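Local coordinates for axin interactor, dorsalization-associated protein (Danio rerio, PDB 2QZQ), which inhibits axin-mediated JNK activation by binding axin and disrupting its homodimerization, and acts as a ventralizing factor in the embryo, at residues 16-21 with 86-91; 75-80 with 108-113. One frame throughout, in Å; residues are numbered along the deposited sequence.

Contact 1 (16-21 with 86-91)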
loop_
_atom_site.group_PDB
_atom_site.type_symbol
_atom_site.label_atom_id
_atom_site.label_comp_id
_atom_site.label_asym_id
_atom_site.label_seq_id
_atom_site.Cartn_x
_atom_site.Cartn_y
_atom_site.Cartn_z
ATOM N N LEU A 16 -11.145 -4.648 -7.191
ATOM C CA LEU A 16 -9.722 -4.902 -7.202
ATOM C C LEU A 16 -9.277 -5.468 -5.865
ATOM O O LEU A 16 -9.660 -4.952 -4.811
ATOM C CB LEU A 16 -8.959 -3.606 -7.537
ATOM C CG LEU A 16 -7.418 -3.598 -7.441
ATOM C CD1 LEU A 16 -6.770 -4.476 -8.496
ATOM C CD2 LEU A 16 -6.891 -2.179 -7.503
ATOM N N THR A 17 -8.535 -6.569 -5.945
ATOM C CA THR A 17 -7.768 -7.116 -4.838
ATOM C C THR A 17 -6.290 -6.860 -5.071
ATOM O O THR A 17 -5.753 -7.171 -6.143
ATOM C CB THR A 17 -7.983 -8.622 -4.665
ATOM O OG1 THR A 17 -9.398 -8.875 -4.607
ATOM C CG2 THR A 17 -7.306 -9.139 -3.332
ATOM N N LEU A 18 -5.638 -6.271 -4.073
ATOM C CA LEU A 18 -4.182 -6.140 -4.118
ATOM C C LEU A 18 -3.566 -7.052 -3.087
ATOM O O LEU A 18 -3.827 -6.890 -1.874
ATOM C CB LEU A 18 -3.760 -4.693 -3.867
ATOM C CG LEU A 18 -4.258 -3.675 -4.886
ATOM C CD1 LEU A 18 -4.028 -2.244 -4.404
ATOM C CD2 LEU A 18 -3.643 -3.935 -6.251
ATOM N N THR A 19 -2.787 -8.027 -3.555
ATOM C CA THR A 19 -2.049 -8.900 -2.663
ATOM C C THR A 19 -0.744 -8.202 -2.350
ATOM O O THR A 19 0.031 -7.905 -3.243
ATOM C CB THR A 19 -1.725 -10.254 -3.346
ATOM O OG1 THR A 19 -2.946 -10.854 -3.802
ATOM C CG2 THR A 19 -0.997 -11.218 -2.384
ATOM N N ILE A 20 -0.497 -7.941 -1.078
ATOM C CA ILE A 20 0.782 -7.371 -0.691
ATOM C C ILE A 20 1.648 -8.566 -0.401
ATOM O O ILE A 20 1.428 -9.300 0.585
ATOM C CB ILE A 20 0.670 -6.461 0.562
ATOM C CG1 ILE A 20 -0.300 -5.290 0.324
ATOM C CG2 ILE A 20 2.059 -6.007 1.025
ATOM C CD1 ILE A 20 -0.633 -4.499 1.604
ATOM N N GLU A 21 2.620 -8.785 -1.282
ATOM C CA GLU A 21 3.476 -9.954 -1.178
ATOM C C GLU A 21 4.570 -9.681 -0.176
ATOM O O GLU A 21 4.675 -10.359 0.828
ATOM C CB GLU A 21 4.042 -10.341 -2.547
ATOM C CG GLU A 21 2.898 -10.649 -3.535
ATOM C CD GLU A 21 3.357 -11.022 -4.944
ATOM O OE1 GLU A 21 4.485 -10.675 -5.336
ATOM O OE2 GLU A 21 2.554 -11.660 -5.664
ATOM N N ILE A 86 -3.982 4.914 -5.122
ATOM C CA ILE A 86 -3.933 4.012 -3.979
ATOM C C ILE A 86 -2.541 4.162 -3.321
ATOM O O ILE A 86 -1.505 3.986 -3.986
ATOM C CB ILE A 86 -4.157 2.541 -4.415
ATOM C CG1 ILE A 86 -5.407 2.413 -5.323
ATOM C CG2 ILE A 86 -4.324 1.602 -3.193
ATOM C CD1 ILE A 86 -5.600 1.006 -5.859
ATOM N N PHE A 87 -2.540 4.451 -2.022
ATOM C CA PHE A 87 -1.311 4.610 -1.233
ATOM C C PHE A 87 -1.059 3.412 -0.341
ATOM O O PHE A 87 -1.996 2.792 0.141
ATOM C CB PHE A 87 -1.445 5.845 -0.343
ATOM C CG PHE A 87 -1.155 7.113 -1.055
ATOM C CD1 PHE A 87 0.106 7.680 -0.977
ATOM C CD2 PHE A 87 -2.136 7.736 -1.820
ATOM C CE1 PHE A 87 0.395 8.894 -1.692
ATOM C CE2 PHE A 87 -1.862 8.918 -2.521
ATOM C CZ PHE A 87 -0.591 9.490 -2.450
ATOM N N PHE A 88 0.223 3.096 -0.135
ATOM C CA PHE A 88 0.669 2.028 0.726
ATOM C C PHE A 88 1.719 2.690 1.592
ATOM O O PHE A 88 2.736 3.141 1.063
ATOM C CB PHE A 88 1.320 0.894 -0.084
ATOM C CG PHE A 88 0.455 0.409 -1.205
ATOM C CD1 PHE A 88 -0.395 -0.667 -1.029
ATOM C CD2 PHE A 88 0.438 1.096 -2.421
ATOM C CE1 PHE A 88 -1.243 -1.090 -2.080
ATOM C CE2 PHE A 88 -0.383 0.677 -3.451
ATOM C CZ PHE A 88 -1.238 -0.398 -3.273
ATOM N N GLU A 89 1.413 2.829 2.878
ATOM C CA GLU A 89 2.335 3.463 3.842
ATOM C C GLU A 89 2.853 2.383 4.763
ATOM O O GLU A 89 2.063 1.722 5.409
ATOM C CB GLU A 89 1.612 4.501 4.680
ATOM C CG GLU A 89 1.138 5.720 3.896
ATOM C CD GLU A 89 0.382 6.676 4.782
ATOM O OE1 GLU A 89 -0.803 6.396 5.072
ATOM O OE2 GLU A 89 0.985 7.680 5.195
ATOM N N PHE A 90 4.172 2.227 4.805
ATOM C CA PHE A 90 4.813 1.244 5.647
ATOM C C PHE A 90 5.082 1.887 7.001
ATOM O O PHE A 90 5.738 2.927 7.090
ATOM C CB PHE A 90 6.102 0.763 5.017
ATOM C CG PHE A 90 6.871 -0.212 5.873
ATOM C CD1 PHE A 90 6.666 -1.567 5.746
ATOM C CD2 PHE A 90 7.795 0.255 6.821
ATOM C CE1 PHE A 90 7.391 -2.465 6.553
ATOM C CE2 PHE A 90 8.503 -0.605 7.611
ATOM C CZ PHE A 90 8.309 -1.981 7.476
ATOM N N LYS A 91 4.518 1.267 8.041
ATOM C CA LYS A 91 4.601 1.790 9.402
ATOM C C LYS A 91 5.248 0.773 10.324
ATOM O O LYS A 91 5.152 -0.435 10.103
ATOM C CB LYS A 91 3.207 2.140 9.882
ATOM C CG LYS A 91 2.595 3.356 9.113
ATOM C CD LYS A 91 1.212 3.664 9.592
ATOM C CE LYS A 91 0.538 4.707 8.736
ATOM N NZ LYS A 91 -0.895 4.841 9.150
#
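Leu18 and Phe88 meet because both turn CG back beside their own backbone N (chi1 -62° in the leucine), and the CB atoms of both residues point toward the opposing segment. Leu16 takes the other course: its CG stands anti to the backbone N (chi1 173°), and CD2 is carried toward Ile86. The tightest approach is Leu18 CD1 to Phe88 CZ, 3.5 Å. The methyl arrives at the edge of the ring, near its plane, and also touches CE1, while the two side chains cross at about a right angle. Ile86 also touches this methyl, its CD1 lying 3.9 Å from Leu18 CD1. The same Ile86 CD1 meets Leu16 CD2 tip to tip at 3.8 Å, so one isoleucine methyl touches both leucines. All four residues are buried, and the contact rests on apolar packing alone, in keeping with strand axes 11.5 Å apart at their closest. The segments run in roughly the same direction, 25° from parallel. Strand 16-21 is bonded through its backbone to its own sheet neighbours, including Val71 and Thr149, and Thr17 and Thr19 turn to the other side, where their hydroxyls bond to Glu72, His151 and Asp70. Leu144 and Leu146 of strand 144-151 also pack on Phe88. Two layers of strands packed face to face through aliphatic and aromatic side chains form the hydrophobic core of a beta sandwich, here that of the C-terminal C2 domain.

Contact 2 (75-80 with 108-113)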
loop_
_atom_site.group_PDB
_atom_site.type_symbol
_atom_site.label_atom_id
_atom_site.label_comp_id
_atom_site.label_asym_id
_atom_site.label_seq_id
_atom_site.Cartn_x
_atom_site.Cartn_y
_atom_site.Cartn_z
ATOM N N ARG A 75 -14.063 0.260 -3.326
ATOM C CA ARG A 75 -14.957 0.885 -4.294
ATOM C C ARG A 75 -14.792 0.191 -5.634
ATOM O O ARG A 75 -13.673 -0.117 -6.054
ATOM C CB ARG A 75 -14.713 2.397 -4.431
ATOM C CG ARG A 75 -15.929 3.142 -4.990
ATOM C CD ARG A 75 -15.617 4.598 -5.401
ATOM N NE ARG A 75 -15.566 5.490 -4.242
ATOM C CZ ARG A 75 -15.576 6.821 -4.299
ATOM N NH1 ARG A 75 -15.647 7.449 -5.466
ATOM N NH2 ARG A 75 -15.519 7.531 -3.177
ATOM N N HIS A 76 -15.913 -0.049 -6.304
ATOM C CA HIS A 76 -15.868 -0.528 -7.696
ATOM C C HIS A 76 -15.052 0.437 -8.548
ATOM O O HIS A 76 -15.223 1.653 -8.476
ATOM C CB HIS A 76 -17.296 -0.757 -8.245
ATOM C CG HIS A 76 -18.052 -1.809 -7.493
ATOM N ND1 HIS A 76 -18.770 -1.531 -6.350
ATOM C CD2 HIS A 76 -18.160 -3.143 -7.690
ATOM C CE1 HIS A 76 -19.305 -2.649 -5.885
ATOM N NE2 HIS A 76 -18.945 -3.643 -6.679
ATOM N N LEU A 77 -14.126 -0.109 -9.327
ATOM C CA LEU A 77 -13.141 0.708 -10.064
ATOM C C LEU A 77 -13.750 1.803 -10.934
ATOM O O LEU A 77 -13.245 2.915 -10.955
ATOM C CB LEU A 77 -12.196 -0.171 -10.896
ATOM C CG LEU A 77 -11.290 -1.150 -10.155
ATOM C CD1 LEU A 77 -10.402 -1.910 -11.130
ATOM C CD2 LEU A 77 -10.468 -0.423 -9.064
ATOM N N GLU A 78 -14.854 1.495 -11.624
ATOM C CA GLU A 78 -15.505 2.445 -12.540
ATOM C C GLU A 78 -16.090 3.670 -11.834
ATOM O O GLU A 78 -16.406 4.688 -12.476
ATOM C CB GLU A 78 -16.576 1.721 -13.388
ATOM C CG GLU A 78 -16.016 0.620 -14.303
ATOM C CD GLU A 78 -15.853 -0.716 -13.609
ATOM O OE1 GLU A 78 -16.136 -0.784 -12.400
ATOM O OE2 GLU A 78 -15.459 -1.712 -14.255
ATOM N N LYS A 79 -16.191 3.591 -10.504
ATOM C CA LYS A 79 -16.735 4.682 -9.685
ATOM C C LYS A 79 -15.676 5.581 -9.051
ATOM O O LYS A 79 -16.002 6.626 -8.436
ATOM C CB LYS A 79 -17.655 4.121 -8.605
ATOM C CG LYS A 79 -18.906 3.472 -9.150
ATOM C CD LYS A 79 -19.672 2.795 -8.037
ATOM C CE LYS A 79 -20.768 1.892 -8.565
ATOM N NZ LYS A 79 -21.206 0.982 -7.482
ATOM N N LEU A 80 -14.411 5.184 -9.195
ATOM C CA LEU A 80 -13.286 6.009 -8.766
ATOM C C LEU A 80 -13.029 7.151 -9.753
ATOM O O LEU A 80 -13.100 6.944 -10.985
ATOM C CB LEU A 80 -12.026 5.139 -8.536
ATOM C CG LEU A 80 -12.048 4.261 -7.269
ATOM C CD1 LEU A 80 -10.994 3.176 -7.315
ATOM C CD2 LEU A 80 -11.908 5.089 -5.965
HETATM N N MSE A 108 -0.010 4.106 -6.344
HETATM C CA MSE A 108 -0.287 3.801 -7.738
HETATM C C MSE A 108 -1.479 4.586 -8.245
HETATM O O MSE A 108 -2.511 4.653 -7.576
HETATM C CB MSE A 108 -0.433 2.296 -7.993
HETATM C CG MSE A 108 -1.370 1.523 -7.091
HETATM SE SE MSE A 108 -1.350 -0.408 -7.668
HETATM C CE MSE A 108 -2.616 -0.320 -8.806
ATOM N N GLU A 109 -1.301 5.192 -9.423
ATOM C CA GLU A 109 -2.365 5.908 -10.124
ATOM C C GLU A 109 -3.361 4.937 -10.769
ATOM O O GLU A 109 -3.078 3.751 -10.929
ATOM C CB GLU A 109 -1.787 6.868 -11.182
ATOM C CG GLU A 109 -0.791 7.965 -10.680
ATOM C CD GLU A 109 -1.419 9.082 -9.810
ATOM O OE1 GLU A 109 -2.659 9.209 -9.723
ATOM O OE2 GLU A 109 -0.655 9.866 -9.195
HETATM N N MSE A 110 -4.523 5.448 -11.156
HETATM C CA MSE A 110 -5.583 4.613 -11.749
HETATM C C MSE A 110 -5.144 3.847 -13.003
HETATM O O MSE A 110 -5.522 2.687 -13.200
HETATM C CB MSE A 110 -6.794 5.481 -12.099
HETATM C CG MSE A 110 -7.525 6.058 -10.912
HETATM SE SE MSE A 110 -8.133 4.729 -9.567
HETATM C CE MSE A 110 -8.361 3.157 -10.453
ATOM N N ASP A 111 -4.341 4.504 -13.841
ATOM C CA ASP A 111 -3.890 3.912 -15.107
ATOM C C ASP A 111 -2.836 2.808 -14.912
ATOM O O ASP A 111 -2.420 2.143 -15.876
ATOM C CB ASP A 111 -3.449 5.014 -16.108
ATOM C CG ASP A 111 -2.160 5.746 -15.700
ATOM O OD1 ASP A 111 -1.608 5.548 -14.590
ATOM O OD2 ASP A 111 -1.672 6.544 -16.528
ATOM N N GLU A 112 -2.427 2.594 -13.650
ATOM C CA GLU A 112 -1.523 1.502 -13.283
ATOM C C GLU A 112 -2.231 0.232 -12.809
ATOM O O GLU A 112 -1.579 -0.786 -12.521
ATOM C CB GLU A 112 -0.544 1.944 -12.203
ATOM C CG GLU A 112 0.363 3.062 -12.632
ATOM C CD GLU A 112 1.354 3.398 -11.553
ATOM O OE1 GLU A 112 2.359 2.683 -11.471
ATOM O OE2 GLU A 112 1.131 4.368 -10.802
ATOM N N ILE A 113 -3.557 0.295 -12.731
ATOM C CA ILE A 113 -4.349 -0.866 -12.333
ATOM C C ILE A 113 -4.506 -1.773 -13.547
ATOM O O ILE A 113 -5.128 -1.372 -14.539
ATOM C CB ILE A 113 -5.728 -0.455 -11.767
ATOM C CG1 ILE A 113 -5.531 0.421 -10.522
ATOM C CG2 ILE A 113 -6.544 -1.712 -11.442
ATOM C CD1 ILE A 113 -6.797 1.020 -9.958
#
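Apolar packing alone joins the two turns, with Leu77 and Leu80 facing selenomethionine Met110 and Ile113. Leu80 CD1 lies 4.0 Å from Met110 SE, and the same selenium rests against Leu80 CB, the two side chains crossing at about a right angle. A bend at chi2 (-55°) of Met110 places the selenium there; the position of the terminal methyl is doubtful. Beside this pair, Leu77 CD1 meets Ile113 CG2 at 3.9 Å, the two side chains crossing at a slant. Hydrogen bonds act within each turn. Lys79 N bonds to His76 O and Leu80 N to Leu77 O; Glu112 N to Glu109 O and Ile113 N to Met110 O repeat the pattern opposite. Arg75 NH1 reaches Lys79 O over 3.1 Å, in the plane of its own guanidinium but above that of the carbonyl. Across the other turn, Glu109 N donates to Glu112 OE2 at 2.9 Å, out of the carboxylate plane. Salt bridges join Lys79 to Glu10 and Glu109 to Arg131. Two short 3-10 turns, 77-79 and 110-112, thus pack through residues that face each other, near the surface at one end of the beta sandwich, as connections between strands of the C2 domain.

Overall arrangement
The centres of contacts 1 and 2 lie about 14 Å apart: contact 1 is about 3 Å from the centre of the chain, contact 2 about 14 Å from it. Along the chain the segments alternate, in the order 16-21, 75-80, 86-91, 108-113. Strands 85-94 and 99-109 are antiparallel neighbours, and a probable hydrogen bond from Met108 N to Ile86 O (2.8 Å) ties the contacts directly. Leu16 extends the apolar packing outward, CB on Leu77 and CD2 on Ile113, while Phe88 packs on Met108. Apolar contacts therefore link the buried middle of this C2 domain to the partly exposed turns at one end.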